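Local coordinates for protein alpha-1,2-mannosidase (PDB 2WW2) that hydrolyses alpha-mannosidic bonds with inversion of anomeric configuration, as a glycoside hydrolase family 92 enzyme of a human gut symbiont, at residues P542-L547 against I597-K602; Y685-L690 against N713-S718; T697-T702 against A729-S734. All blocks are in the same frame, centred on the assembly; numbering follows the deposited sequence.

Interaction 1. Residues P542-L547 against I597-K602; sequences PMIARL and IGQPWK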
ATOM      1  N   PRO A 542      10.177 -24.022  -4.740  1.00 17.54           N
ATOM      2  CA  PRO A 542       9.080 -23.141  -4.365  1.00 17.52           C
ATOM      3  C   PRO A 542       9.338 -22.406  -3.052  1.00 17.78           C
ATOM      4  O   PRO A 542       8.867 -21.282  -2.876  1.00 17.80           O
ATOM      5  CB  PRO A 542       7.895 -24.097  -4.204  1.00 17.47           C
ATOM      6  CG  PRO A 542       8.256 -25.294  -4.940  1.00 17.74           C
ATOM      7  CD  PRO A 542       9.740 -25.418  -4.893  1.00 17.69           C
ATOM      8  N   MET A 543      10.066 -23.030  -2.126  1.00 17.64           N
ATOM      9  CA  MET A 543      10.373 -22.365  -0.871  1.00 17.86           C
ATOM     10  C   MET A 543      11.341 -21.205  -1.074  1.00 17.83           C
ATOM     11  O   MET A 543      11.162 -20.134  -0.506  1.00 17.77           O
ATOM     12  CB  MET A 543      10.916 -23.332   0.190  1.00 17.88           C
ATOM     13  CG  MET A 543      11.202 -22.590   1.495  1.00 19.74           C
ATOM     14  SD  MET A 543      11.970 -23.560   2.787  1.00 24.60           S
ATOM     15  CE  MET A 543      10.561 -24.227   3.612  1.00 21.73           C
ATOM     16  N   ILE A 544      12.365 -21.424  -1.887  1.00 17.87           N
ATOM     17  CA  ILE A 544      13.309 -20.376  -2.226  1.00 18.84           C
ATOM     18  C   ILE A 544      12.590 -19.182  -2.873  1.00 19.48           C
ATOM     19  O   ILE A 544      12.904 -18.018  -2.595  1.00 19.06           O
ATOM     20  CB  ILE A 544      14.391 -20.902  -3.185  1.00 18.82           C
ATOM     21  CG1 ILE A 544      15.331 -21.861  -2.450  1.00 18.53           C
ATOM     22  CG2 ILE A 544      15.136 -19.736  -3.834  1.00 19.33           C
ATOM     23  CD1 ILE A 544      16.141 -22.765  -3.382  1.00 18.94           C
ATOM     24  N   ALA A 545      11.614 -19.479  -3.721  1.00 19.99           N
ATOM     25  CA  ALA A 545      10.863 -18.438  -4.418  1.00 20.73           C
ATOM     26  C   ALA A 545      10.043 -17.618  -3.438  1.00 20.95           C
ATOM     27  O   ALA A 545       9.935 -16.408  -3.567  1.00 21.46           O
ATOM     28  CB  ALA A 545       9.955 -19.058  -5.468  1.00 20.56           C
ATOM     29  N   ARG A 546       9.477 -18.279  -2.444  1.00 21.41           N
ATOM     30  CA  ARG A 546       8.674 -17.584  -1.460  1.00 21.60           C
ATOM     31  C   ARG A 546       9.507 -16.735  -0.513  1.00 22.35           C
ATOM     32  O   ARG A 546       9.068 -15.664  -0.085  1.00 22.12           O
ATOM     33  CB  ARG A 546       7.789 -18.573  -0.727  1.00 21.38           C
ATOM     34  CG  ARG A 546       6.833 -19.220  -1.700  1.00 21.25           C
ATOM     35  CD  ARG A 546       5.940 -20.225  -1.035  1.00 20.77           C
ATOM     36  NE  ARG A 546       5.123 -19.630   0.019  1.00 20.61           N
ATOM     37  CZ  ARG A 546       4.074 -20.245   0.552  1.00 20.49           C
ATOM     38  NH1 ARG A 546       3.725 -21.449   0.111  1.00 19.37           N
ATOM     39  NH2 ARG A 546       3.374 -19.663   1.518  1.00 21.04           N
ATOM     40  N   LEU A 547      10.719 -17.197  -0.209  1.00 22.19           N
ATOM     41  CA  LEU A 547      11.646 -16.399   0.574  1.00 22.78           C
ATOM     42  C   LEU A 547      12.036 -15.184  -0.250  1.00 23.65           C
ATOM     43  O   LEU A 547      12.069 -14.052   0.256  1.00 23.66           O
ATOM     44  CB  LEU A 547      12.897 -17.200   0.924  1.00 21.84           C
ATOM     45  CG  LEU A 547      12.749 -18.231   2.038  1.00 20.58           C
ATOM     46  CD1 LEU A 547      14.019 -19.066   2.090  1.00 17.28           C
ATOM     47  CD2 LEU A 547      12.496 -17.539   3.378  1.00 17.92           C
ATOM     48  N   ILE A 597      18.239 -25.145   2.160  1.00 10.95           N
ATOM     49  CA  ILE A 597      17.656 -25.543   0.895  1.00 11.57           C
ATOM     50  C   ILE A 597      18.563 -25.194  -0.279  1.00 11.86           C
ATOM     51  O   ILE A 597      18.092 -25.064  -1.402  1.00 12.20           O
ATOM     52  CB  ILE A 597      16.246 -24.914   0.713  1.00 11.39           C
ATOM     53  CG1 ILE A 597      16.328 -23.391   0.683  1.00 12.33           C
ATOM     54  CG2 ILE A 597      15.353 -25.313   1.856  1.00 11.03           C
ATOM     55  CD1 ILE A 597      14.990 -22.715   0.884  1.00 13.05           C
ATOM     56  N   GLY A 598      19.851 -24.990  -0.002  1.00 11.91           N
ATOM     57  CA  GLY A 598      20.869 -25.009  -1.049  1.00 11.60           C
ATOM     58  C   GLY A 598      21.331 -23.704  -1.653  1.00 12.02           C
ATOM     59  O   GLY A 598      22.062 -23.710  -2.643  1.00 11.69           O
ATOM     60  N   GLN A 599      20.936 -22.573  -1.080  1.00 11.83           N
ATOM     61  CA  GLN A 599      21.405 -21.307  -1.633  1.00 12.04           C
ATOM     62  C   GLN A 599      21.890 -20.348  -0.548  1.00 11.66           C
ATOM     63  O   GLN A 599      21.302 -19.278  -0.357  1.00 12.00           O
ATOM     64  CB  GLN A 599      20.309 -20.657  -2.481  1.00 12.30           C
ATOM     65  CG  GLN A 599      19.787 -21.559  -3.619  1.00 14.33           C
ATOM     66  CD  GLN A 599      18.907 -20.801  -4.596  1.00 18.62           C
ATOM     67  OE1 GLN A 599      18.309 -19.779  -4.249  1.00 20.20           O
ATOM     68  NE2 GLN A 599      18.812 -21.305  -5.823  1.00 19.12           N
ATOM     69  N   PRO A 600      22.961 -20.731   0.166  1.00 11.17           N
ATOM     70  CA  PRO A 600      23.476 -19.933   1.290  1.00 11.37           C
ATOM     71  C   PRO A 600      23.860 -18.511   0.886  1.00 11.37           C
ATOM     72  O   PRO A 600      23.869 -17.612   1.728  1.00 10.99           O
ATOM     73  CB  PRO A 600      24.711 -20.729   1.781  1.00 11.05           C
ATOM     74  CG  PRO A 600      24.997 -21.722   0.710  1.00 11.18           C
ATOM     75  CD  PRO A 600      23.696 -21.997  -0.000  1.00 11.46           C
ATOM     76  N   TRP A 601      24.171 -18.304  -0.391  1.00 11.19           N
ATOM     77  CA  TRP A 601      24.579 -16.971  -0.838  1.00 11.56           C
ATOM     78  C   TRP A 601      23.463 -15.948  -0.686  1.00 11.75           C
ATOM     79  O   TRP A 601      23.736 -14.777  -0.460  1.00 11.57           O
ATOM     80  CB  TRP A 601      25.129 -16.977  -2.276  1.00 11.85           C
ATOM     81  CG  TRP A 601      24.184 -17.506  -3.331  1.00 12.24           C
ATOM     82  CD1 TRP A 601      23.302 -16.785  -4.087  1.00 14.14           C
ATOM     83  CD2 TRP A 601      24.064 -18.867  -3.764  1.00 13.98           C
ATOM     84  NE1 TRP A 601      22.621 -17.619  -4.948  1.00 14.12           N
ATOM     85  CE2 TRP A 601      23.075 -18.903  -4.773  1.00 14.04           C
ATOM     86  CE3 TRP A 601      24.689 -20.060  -3.388  1.00 12.99           C
ATOM     87  CZ2 TRP A 601      22.701 -20.085  -5.414  1.00 14.30           C
ATOM     88  CZ3 TRP A 601      24.316 -21.241  -4.037  1.00 14.48           C
ATOM     89  CH2 TRP A 601      23.333 -21.240  -5.035  1.00 14.27           C
ATOM     90  N   LYS A 602      22.212 -16.395  -0.797  1.00 11.37           N
ATOM     91  CA  LYS A 602      21.075 -15.508  -0.580  1.00 11.89           C
ATOM     92  C   LYS A 602      20.921 -15.088   0.900  1.00 11.46           C
ATOM     93  O   LYS A 602      20.590 -13.951   1.190  1.00 11.73           O
ATOM     94  CB  LYS A 602      19.796 -16.135  -1.139  1.00 11.26           C
ATOM     95  CG  LYS A 602      19.815 -16.242  -2.685  1.00 12.27           C
ATOM     96  CD  LYS A 602      18.453 -16.744  -3.233  1.00 13.00           C
ATOM     97  CE  LYS A 602      18.382 -16.693  -4.764  1.00 13.93           C
ATOM     98  NZ  LYS A 602      17.121 -17.365  -5.203  1.00 14.01           N
TER

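Interaction 2. Residues Y685-L690 against N713-S718; sequences YIRKAL and NLSMDS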
ATOM      1  N   TYR A 685      29.517 -12.012   0.487  1.00  9.93           N
ATOM      2  CA  TYR A 685      29.468 -13.440   0.144  1.00 10.47           C
ATOM      3  C   TYR A 685      30.660 -14.225   0.687  1.00 10.20           C
ATOM      4  O   TYR A 685      31.789 -13.739   0.667  1.00 11.18           O
ATOM      5  CB  TYR A 685      29.413 -13.623  -1.385  1.00 10.15           C
ATOM      6  CG  TYR A 685      28.191 -12.997  -2.016  1.00 11.08           C
ATOM      7  CD1 TYR A 685      26.922 -13.536  -1.791  1.00 11.73           C
ATOM      8  CD2 TYR A 685      28.299 -11.866  -2.823  1.00 10.10           C
ATOM      9  CE1 TYR A 685      25.791 -12.964  -2.348  1.00 10.94           C
ATOM     10  CE2 TYR A 685      27.176 -11.288  -3.386  1.00 11.68           C
ATOM     11  CZ  TYR A 685      25.923 -11.844  -3.153  1.00 11.72           C
ATOM     12  OH  TYR A 685      24.791 -11.285  -3.719  1.00 11.47           O
ATOM     13  N   ILE A 686      30.413 -15.453   1.129  1.00  9.98           N
ATOM     14  CA  ILE A 686      31.506 -16.345   1.509  1.00  9.90           C
ATOM     15  C   ILE A 686      31.963 -17.133   0.272  1.00 10.22           C
ATOM     16  O   ILE A 686      31.215 -17.952  -0.268  1.00 10.25           O
ATOM     17  CB  ILE A 686      31.089 -17.311   2.652  1.00  9.35           C
ATOM     18  CG1 ILE A 686      30.709 -16.533   3.924  1.00  9.57           C
ATOM     19  CG2 ILE A 686      32.185 -18.350   2.943  1.00  8.68           C
ATOM     20  CD1 ILE A 686      29.993 -17.397   4.951  1.00  7.36           C
ATOM     21  N   ARG A 687      33.178 -16.872  -0.194  1.00 10.99           N
ATOM     22  CA  ARG A 687      33.707 -17.603  -1.348  1.00 11.64           C
ATOM     23  C   ARG A 687      34.268 -18.947  -0.898  1.00 12.49           C
ATOM     24  O   ARG A 687      34.012 -19.987  -1.526  1.00 12.94           O
ATOM     25  CB  ARG A 687      34.781 -16.793  -2.086  1.00 11.78           C
ATOM     26  CG  ARG A 687      35.420 -17.552  -3.254  1.00 12.33           C
ATOM     27  CD  ARG A 687      36.435 -16.702  -4.023  1.00 15.38           C
ATOM     28  NE  ARG A 687      37.513 -16.226  -3.163  1.00 17.14           N
ATOM     29  CZ  ARG A 687      38.581 -16.942  -2.828  1.00 19.09           C
ATOM     30  NH1 ARG A 687      38.730 -18.185  -3.283  1.00 20.37           N
ATOM     31  NH2 ARG A 687      39.511 -16.408  -2.041  1.00 18.68           N
ATOM     32  N   LYS A 688      35.032 -18.925   0.186  1.00 13.04           N
ATOM     33  CA  LYS A 688      35.681 -20.125   0.697  1.00 13.63           C
ATOM     34  C   LYS A 688      35.763 -20.036   2.218  1.00 13.34           C
ATOM     35  O   LYS A 688      35.832 -18.934   2.777  1.00 13.30           O
ATOM     36  CB  LYS A 688      37.092 -20.210   0.098  1.00 13.75           C
ATOM     37  CG  LYS A 688      37.841 -21.484   0.416  1.00 16.60           C
ATOM     38  CD  LYS A 688      39.268 -21.435  -0.166  1.00 18.88           C
ATOM     39  CE  LYS A 688      40.067 -22.656   0.291  1.00 23.36           C
ATOM     40  NZ  LYS A 688      41.548 -22.421   0.311  1.00 24.78           N
ATOM     41  N   ALA A 689      35.762 -21.182   2.893  1.00 12.65           N
ATOM     42  CA  ALA A 689      35.970 -21.189   4.346  1.00 12.79           C
ATOM     43  C   ALA A 689      36.902 -22.323   4.800  1.00 12.91           C
ATOM     44  O   ALA A 689      36.880 -23.425   4.250  1.00 12.53           O
ATOM     45  CB  ALA A 689      34.632 -21.275   5.078  1.00 12.54           C
ATOM     46  N   LEU A 690      37.747 -22.019   5.780  1.00 13.10           N
ATOM     47  CA  LEU A 690      38.490 -23.025   6.520  1.00 13.16           C
ATOM     48  C   LEU A 690      38.008 -23.033   7.973  1.00 12.98           C
ATOM     49  O   LEU A 690      37.891 -21.973   8.607  1.00 13.34           O
ATOM     50  CB  LEU A 690      39.993 -22.733   6.471  1.00 13.58           C
ATOM     51  CG  LEU A 690      40.677 -22.577   5.112  1.00 14.03           C
ATOM     52  CD1 LEU A 690      42.130 -22.171   5.306  1.00 16.38           C
ATOM     53  CD2 LEU A 690      40.594 -23.876   4.301  1.00 15.75           C
ATOM     54  N   ASN A 713      37.796 -19.240   9.244  1.00 13.09           N
ATOM     55  CA  ASN A 713      38.498 -18.275   8.385  1.00 13.88           C
ATOM     56  C   ASN A 713      37.765 -18.129   7.058  1.00 14.17           C
ATOM     57  O   ASN A 713      37.803 -19.039   6.224  1.00 14.23           O
ATOM     58  CB  ASN A 713      39.946 -18.744   8.161  1.00 13.81           C
ATOM     59  CG  ASN A 713      40.748 -17.838   7.220  1.00 16.10           C
ATOM     60  OD1 ASN A 713      40.252 -16.864   6.675  1.00 17.14           O
ATOM     61  ND2 ASN A 713      42.013 -18.175   7.036  1.00 19.44           N
ATOM     62  N   LEU A 714      37.105 -16.984   6.859  1.00 13.76           N
ATOM     63  CA  LEU A 714      36.288 -16.785   5.674  1.00 13.45           C
ATOM     64  C   LEU A 714      36.988 -15.902   4.639  1.00 13.81           C
ATOM     65  O   LEU A 714      37.588 -14.886   4.994  1.00 13.64           O
ATOM     66  CB  LEU A 714      34.952 -16.149   6.060  1.00 13.45           C
ATOM     67  CG  LEU A 714      34.158 -16.844   7.158  1.00 13.13           C
ATOM     68  CD1 LEU A 714      32.920 -16.013   7.527  1.00 13.92           C
ATOM     69  CD2 LEU A 714      33.754 -18.227   6.685  1.00 11.28           C
ATOM     70  N   SER A 715      36.899 -16.301   3.367  1.00 13.25           N
ATOM     71  CA  SER A 715      37.348 -15.478   2.246  1.00 13.53           C
ATOM     72  C   SER A 715      36.109 -14.825   1.653  1.00 13.56           C
ATOM     73  O   SER A 715      35.269 -15.518   1.059  1.00 14.07           O
ATOM     74  CB  SER A 715      38.024 -16.343   1.182  1.00 13.38           C
ATOM     75  OG  SER A 715      39.155 -17.005   1.715  1.00 13.36           O
ATOM     76  N   MET A 716      35.979 -13.514   1.832  1.00 12.81           N
ATOM     77  CA  MET A 716      34.771 -12.799   1.423  1.00 13.10           C
ATOM     78  C   MET A 716      34.927 -12.305  -0.012  1.00 13.33           C
ATOM     79  O   MET A 716      36.036 -12.020  -0.443  1.00 14.01           O
ATOM     80  CB  MET A 716      34.485 -11.610   2.352  1.00 12.58           C
ATOM     81  CG  MET A 716      34.480 -11.953   3.842  1.00 12.85           C
ATOM     82  SD  MET A 716      33.284 -13.219   4.282  1.00 13.00           S
ATOM     83  CE  MET A 716      31.721 -12.405   3.887  1.00 11.01           C
ATOM     84  N   ASP A 717      33.816 -12.216  -0.742  1.00 13.01           N
ATOM     85  CA  ASP A 717      33.845 -11.857  -2.155  1.00 12.65           C
ATOM     86  C   ASP A 717      32.638 -10.982  -2.482  1.00 12.20           C
ATOM     87  O   ASP A 717      31.648 -10.994  -1.752  1.00 11.24           O
ATOM     88  CB  ASP A 717      33.825 -13.129  -3.007  1.00 12.79           C
ATOM     89  CG  ASP A 717      34.405 -12.918  -4.397  1.00 14.56           C
ATOM     90  OD1 ASP A 717      34.727 -11.762  -4.756  1.00 14.23           O
ATOM     91  OD2 ASP A 717      34.535 -13.918  -5.137  1.00 16.41           O
ATOM     92  N   SER A 718      32.723 -10.237  -3.585  1.00 11.31           N
ATOM     93  CA  SER A 718      31.611  -9.417  -4.062  1.00 11.31           C
ATOM     94  C   SER A 718      30.639 -10.173  -4.965  1.00 11.38           C
ATOM     95  O   SER A 718      29.587  -9.638  -5.325  1.00 11.79           O
ATOM     96  CB  SER A 718      32.149  -8.199  -4.823  1.00 10.81           C
ATOM     97  OG  SER A 718      32.979  -8.661  -5.861  1.00 11.49           O
TER
HETATM   98  O   HOH W   1      37.447 -13.788  -2.377  1.00 31.35           O
HETATM   99  O   HOH W   2      39.075 -19.029   3.709  1.00 16.12           O

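Interaction 3. Residues T697-T702 against A729-S734; sequences TRNYLT and ADFPYS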
ATOM      1  N   THR A 697      32.525 -26.563   4.240  1.00 13.70           N
ATOM      2  CA  THR A 697      31.430 -26.184   3.347  1.00 14.05           C
ATOM      3  C   THR A 697      30.043 -26.316   3.999  1.00 13.75           C
ATOM      4  O   THR A 697      29.030 -26.042   3.352  1.00 13.69           O
ATOM      5  CB  THR A 697      31.434 -27.014   2.047  1.00 14.37           C
ATOM      6  OG1 THR A 697      31.181 -28.385   2.362  1.00 14.63           O
ATOM      7  CG2 THR A 697      32.794 -26.907   1.320  1.00 15.24           C
ATOM      8  N   ARG A 698      29.988 -26.724   5.266  1.00 13.01           N
ATOM      9  CA  ARG A 698      28.695 -26.804   5.961  1.00 13.18           C
ATOM     10  C   ARG A 698      28.120 -25.411   6.196  1.00 12.43           C
ATOM     11  O   ARG A 698      28.873 -24.460   6.390  1.00 11.83           O
ATOM     12  CB  ARG A 698      28.826 -27.540   7.296  1.00 13.04           C
ATOM     13  CG  ARG A 698      29.170 -29.006   7.116  1.00 15.73           C
ATOM     14  CD  ARG A 698      29.184 -29.752   8.455  1.00 17.27           C
ATOM     15  NE  ARG A 698      30.210 -29.288   9.389  1.00 18.70           N
ATOM     16  CZ  ARG A 698      31.461 -29.749   9.445  1.00 21.65           C
ATOM     17  NH1 ARG A 698      31.886 -30.682   8.584  1.00 22.21           N
ATOM     18  NH2 ARG A 698      32.302 -29.271  10.358  1.00 20.15           N
ATOM     19  N   ASN A 699      26.792 -25.297   6.178  1.00 12.11           N
ATOM     20  CA  ASN A 699      26.134 -23.998   6.388  1.00 11.90           C
ATOM     21  C   ASN A 699      25.766 -23.765   7.846  1.00 11.97           C
ATOM     22  O   ASN A 699      24.894 -22.946   8.148  1.00 11.76           O
ATOM     23  CB  ASN A 699      24.878 -23.866   5.520  1.00 11.41           C
ATOM     24  CG  ASN A 699      25.193 -23.876   4.030  1.00 11.54           C
ATOM     25  OD1 ASN A 699      26.212 -23.340   3.599  1.00  9.54           O
ATOM     26  ND2 ASN A 699      24.309 -24.477   3.240  1.00  9.22           N
ATOM     27  N   TYR A 700      26.445 -24.472   8.745  1.00 12.18           N
ATOM     28  CA  TYR A 700      26.210 -24.330  10.182  1.00 12.31           C
ATOM     29  C   TYR A 700      27.436 -24.759  10.984  1.00 12.18           C
ATOM     30  O   TYR A 700      28.277 -25.532  10.497  1.00 12.76           O
ATOM     31  CB  TYR A 700      24.997 -25.164  10.614  1.00 12.22           C
ATOM     32  CG  TYR A 700      25.199 -26.652  10.459  1.00 13.51           C
ATOM     33  CD1 TYR A 700      25.512 -27.451  11.555  1.00 14.97           C
ATOM     34  CD2 TYR A 700      25.085 -27.265   9.207  1.00 13.69           C
ATOM     35  CE1 TYR A 700      25.709 -28.830  11.411  1.00 15.44           C
ATOM     36  CE2 TYR A 700      25.283 -28.629   9.057  1.00 14.02           C
ATOM     37  CZ  TYR A 700      25.588 -29.405  10.165  1.00 15.81           C
ATOM     38  OH  TYR A 700      25.774 -30.753  10.021  1.00 15.45           O
ATOM     39  N   LEU A 701      27.529 -24.241  12.205  1.00 11.60           N
ATOM     40  CA  LEU A 701      28.532 -24.641  13.188  1.00 11.42           C
ATOM     41  C   LEU A 701      27.808 -25.313  14.347  1.00 10.68           C
ATOM     42  O   LEU A 701      26.710 -24.891  14.708  1.00  9.72           O
ATOM     43  CB  LEU A 701      29.246 -23.402  13.735  1.00 11.49           C
ATOM     44  CG  LEU A 701      30.261 -22.676  12.855  1.00 13.32           C
ATOM     45  CD1 LEU A 701      30.677 -21.357  13.511  1.00 14.67           C
ATOM     46  CD2 LEU A 701      31.478 -23.550  12.605  1.00 15.23           C
ATOM     47  N   THR A 702      28.408 -26.339  14.941  1.00 10.71           N
ATOM     48  CA  THR A 702      27.801 -26.922  16.152  1.00 10.63           C
ATOM     49  C   THR A 702      28.214 -26.092  17.356  1.00 10.91           C
ATOM     50  O   THR A 702      29.231 -25.400  17.309  1.00 10.86           O
ATOM     51  CB  THR A 702      28.238 -28.384  16.398  1.00  9.99           C
ATOM     52  OG1 THR A 702      29.630 -28.424  16.729  1.00 10.62           O
ATOM     53  CG2 THR A 702      27.981 -29.242  15.152  1.00 10.14           C
ATOM     54  N   ALA A 729      24.675 -32.746   2.579  1.00 13.66           N
ATOM     55  CA  ALA A 729      25.538 -32.833   3.750  1.00 13.82           C
ATOM     56  C   ALA A 729      25.820 -31.466   4.359  1.00 13.57           C
ATOM     57  O   ALA A 729      26.260 -31.383   5.499  1.00 13.50           O
ATOM     58  CB  ALA A 729      26.849 -33.517   3.408  1.00 14.20           C
ATOM     59  N   ASP A 730      25.593 -30.398   3.595  1.00 13.11           N
ATOM     60  CA  ASP A 730      25.904 -29.060   4.081  1.00 12.60           C
ATOM     61  C   ASP A 730      24.756 -28.423   4.877  1.00 12.40           C
ATOM     62  O   ASP A 730      24.953 -27.392   5.523  1.00 11.86           O
ATOM     63  CB  ASP A 730      26.276 -28.131   2.916  1.00 13.21           C
ATOM     64  CG  ASP A 730      27.465 -28.640   2.121  1.00 14.59           C
ATOM     65  OD1 ASP A 730      28.392 -29.217   2.731  1.00 14.84           O
ATOM     66  OD2 ASP A 730      27.466 -28.455   0.884  1.00 17.06           O
ATOM     67  N   PHE A 731      23.566 -29.020   4.822  1.00 11.68           N
ATOM     68  CA  PHE A 731      22.370 -28.405   5.414  1.00 11.75           C
ATOM     69  C   PHE A 731      22.234 -28.699   6.913  1.00 11.88           C
ATOM     70  O   PHE A 731      22.558 -29.801   7.367  1.00 11.86           O
ATOM     71  CB  PHE A 731      21.078 -28.842   4.691  1.00 11.47           C
ATOM     72  CG  PHE A 731      21.116 -28.675   3.189  1.00 12.72           C
ATOM     73  CD1 PHE A 731      21.933 -27.723   2.592  1.00 11.99           C
ATOM     74  CD2 PHE A 731      20.313 -29.466   2.379  1.00 12.41           C
ATOM     75  CE1 PHE A 731      21.967 -27.586   1.215  1.00 12.04           C
ATOM     76  CE2 PHE A 731      20.329 -29.326   1.009  1.00 12.84           C
ATOM     77  CZ  PHE A 731      21.152 -28.387   0.424  1.00 13.55           C
ATOM     78  N   PRO A 732      21.717 -27.732   7.683  1.00 11.17           N
ATOM     79  CA  PRO A 732      21.497 -27.980   9.108  1.00 11.07           C
ATOM     80  C   PRO A 732      20.284 -28.880   9.356  1.00 11.17           C
ATOM     81  O   PRO A 732      19.679 -29.411   8.402  1.00 11.06           O
ATOM     82  CB  PRO A 732      21.280 -26.570   9.694  1.00 10.73           C
ATOM     83  CG  PRO A 732      21.689 -25.617   8.590  1.00 11.24           C
ATOM     84  CD  PRO A 732      21.414 -26.342   7.318  1.00 11.98           C
ATOM     85  N   TYR A 733      19.946 -29.071  10.631  1.00 10.58           N
ATOM     86  CA  TYR A 733      18.941 -30.045  11.039  1.00 10.28           C
ATOM     87  C   TYR A 733      17.516 -29.761  10.544  1.00 10.10           C
ATOM     88  O   TYR A 733      17.075 -28.620  10.507  1.00 10.54           O
ATOM     89  CB  TYR A 733      18.922 -30.128  12.572  1.00 10.14           C
ATOM     90  CG  TYR A 733      17.810 -30.980  13.161  1.00 10.06           C
ATOM     91  CD1 TYR A 733      17.981 -32.348  13.339  1.00  9.89           C
ATOM     92  CD2 TYR A 733      16.610 -30.406  13.574  1.00  9.12           C
ATOM     93  CE1 TYR A 733      16.998 -33.123  13.887  1.00  8.39           C
ATOM     94  CE2 TYR A 733      15.609 -31.178  14.116  1.00  9.25           C
ATOM     95  CZ  TYR A 733      15.818 -32.538  14.281  1.00  8.07           C
ATOM     96  OH  TYR A 733      14.857 -33.317  14.828  1.00  5.58           O
ATOM     97  N   SER A 734      16.798 -30.812  10.174  1.00  9.76           N
ATOM     98  CA  SER A 734      15.345 -30.737  10.093  1.00 10.01           C
ATOM     99  C   SER A 734      14.806 -32.009  10.691  1.00 10.68           C
ATOM    100  O   SER A 734      15.378 -33.084  10.492  1.00 10.55           O
ATOM    101  CB  SER A 734      14.842 -30.638   8.647  1.00  9.21           C
ATOM    102  OG  SER A 734      15.098 -29.360   8.095  1.00  9.19           O
TER
HETATM  103  O   HOH W   3      24.700 -31.706   7.536  1.00 36.90           O

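Interaction 1. Residues P542-L547 against I597-K602
Helix 540-551 of the family 92 catalytic domain packs its Met543, Ile544 and Leu547 against Ile597 and Gln599 of the loop leading into helix 600-613 and against Lys602 of its first turn. Ile544 and Ile597 carry the contact about equally. Their side chains lie alongside each other, running opposite ways, and Ile544 CG1 comes within 3.5 Å of Ile597 CD1, tight for two carbons. The same Ile597 CD1 lies 3.7 Å from Met543 SD, the two side chains crossing at about a right angle. Leu547 approaches it tip to tip, with its CD1 4.0 Å from Ile597 CD1, so that one methyl is shared by three helix residues. The other branch of Ile544 meets polar atoms: CG2 sits 3.2 Å from Gln599 OE1 and 3.4 Å from Lys602 NZ. Those two are themselves joined by a hydrogen bond of 2.9 Å, Lys602 NZ lying in the carbonyl plane on a lone pair of Gln599 OE1. The long Lys602 chain, extended beyond CG, continues to a salt bridge with Asp548, which ties the two helices by charge as well. Met543 also packs on Leu533, Ser534 and Met537 of helix 530-537, and Tyr594 touches Leu547.

Interaction 2. Residues Y685-L690 against N713-S718
A classic beta bulge interrupts this antiparallel pairing: Arg687 and Lys688 both face Ser715. Ser715 O accepts Arg687 N at 2.8 Å, whereas Ser715 N reaches on to Lys688 O in a nearly straight bond of 178°. The helix-like psi of Arg687, -45°, makes room for the extra residue, and the register shifts by one. On either side of the bulge, Tyr685 with Asp717 and Leu690 with Asn713 form hydrogen-bonded pairs. Strands 685-691 and 710-717 are neighbours in the mixed sheet, whose strand 671-675 borders the latter. Ile686, Ala689, Leu714 and Met716 line one, buried face of the sheet; Leu714 CD2 lies 3.6 Å from Ala689 CB and also touches Ile686 CG2. Met716, bent at chi2 and chi3, turns its CE back to 3.5 Å from Tyr685 O. On the opposite face the edge of the Tyr685 ring meets Ser718 O, and the ring packs against Trp601 of helix 600-613. Arg687 passes Asp717, its CD 3.5 Å from Asp717 OD2, with guanidinium and carboxylate planes 84° apart and the charged groups too distant for a salt bridge. One water lies in the guanidinium plane, accepting from Arg687 NE at 2.6 Å and donating to Met716 O.

Interaction 3. Residues T697-T702 against A729-S734
Tyr700 lays one face of its ring over Pro732, whose CA makes a CH-pi contact 4.1 Å from the ring centroid and 28° off the normal. The two side chains pass alongside in opposing senses, with Pro732 CG 3.8 Å from Tyr700 CD2. Tyr700 holds its CG between the backbone N and the carbonyl carbon (chi1 65°), which starts the ring on its way toward the 729-734 segment. At the ring edge, in its plane, lies Asp730 O. That carbonyl is already taken by Asn699 N in an almost straight hydrogen bond of 2.9 Å. The far end of the ring is tied by a water that accepts from Tyr700 OH at 2.9 Å and donates to Ala729 O and Phe731 O; with Asp730 O bound by Asn699 N, the three successive carbonyls of 729 to 731 are all engaged.

Thr697 OG1 donates to Asp730 OD1 at 2.9 Å, approaching from above the carboxylate plane, while OD2 accepts from Gln727 N. An alanine in place of Asp730 would probably leave the Thr697 hydroxyl and the Gln727 amide without these acceptors, and the loop there less firmly set. Asn699 lies side by side with Phe731, its ND2 4.1 Å from Phe731 CD1 at the ring edge, and the same ND2 donates to Gly725 O and Asp595 O.

The contact joins the C-terminal tail to the run entering strand 700-702, the outer strand of a small antiparallel sheet in which Asn699 and Leu701 pair with strand 651-654. Because much of the polar grip uses main-chain carbonyls, the chemistry suggests that the path of the tail is held in good part through its backbone, with the Asp730 carboxylate and the Pro732 ring adding the side-chain share.

Overall arrangement
From the N terminus, interaction 1 comes first: it closes a loop of 49 residues between helix 540-551 and the entry to helix 600-613, and is complete before the others begin. Interaction 2 closes 22 residues between its strands, and interaction 3 closes 26 between 702 and 729. These two cross, since 697-702 falls between the two strands of interaction 2 while 729-734 follows them, so the C-terminal tail comes back on a run that the strand pair encloses. Their nearest atoms are about 5 Å apart, without touching. Interaction 1 meets both, through Trp601 on Tyr685 and through Pro600 and Gly598 on Asn699 and Phe731. Helical region, mixed sheet and C-terminal tail thus converge around residues 597-602.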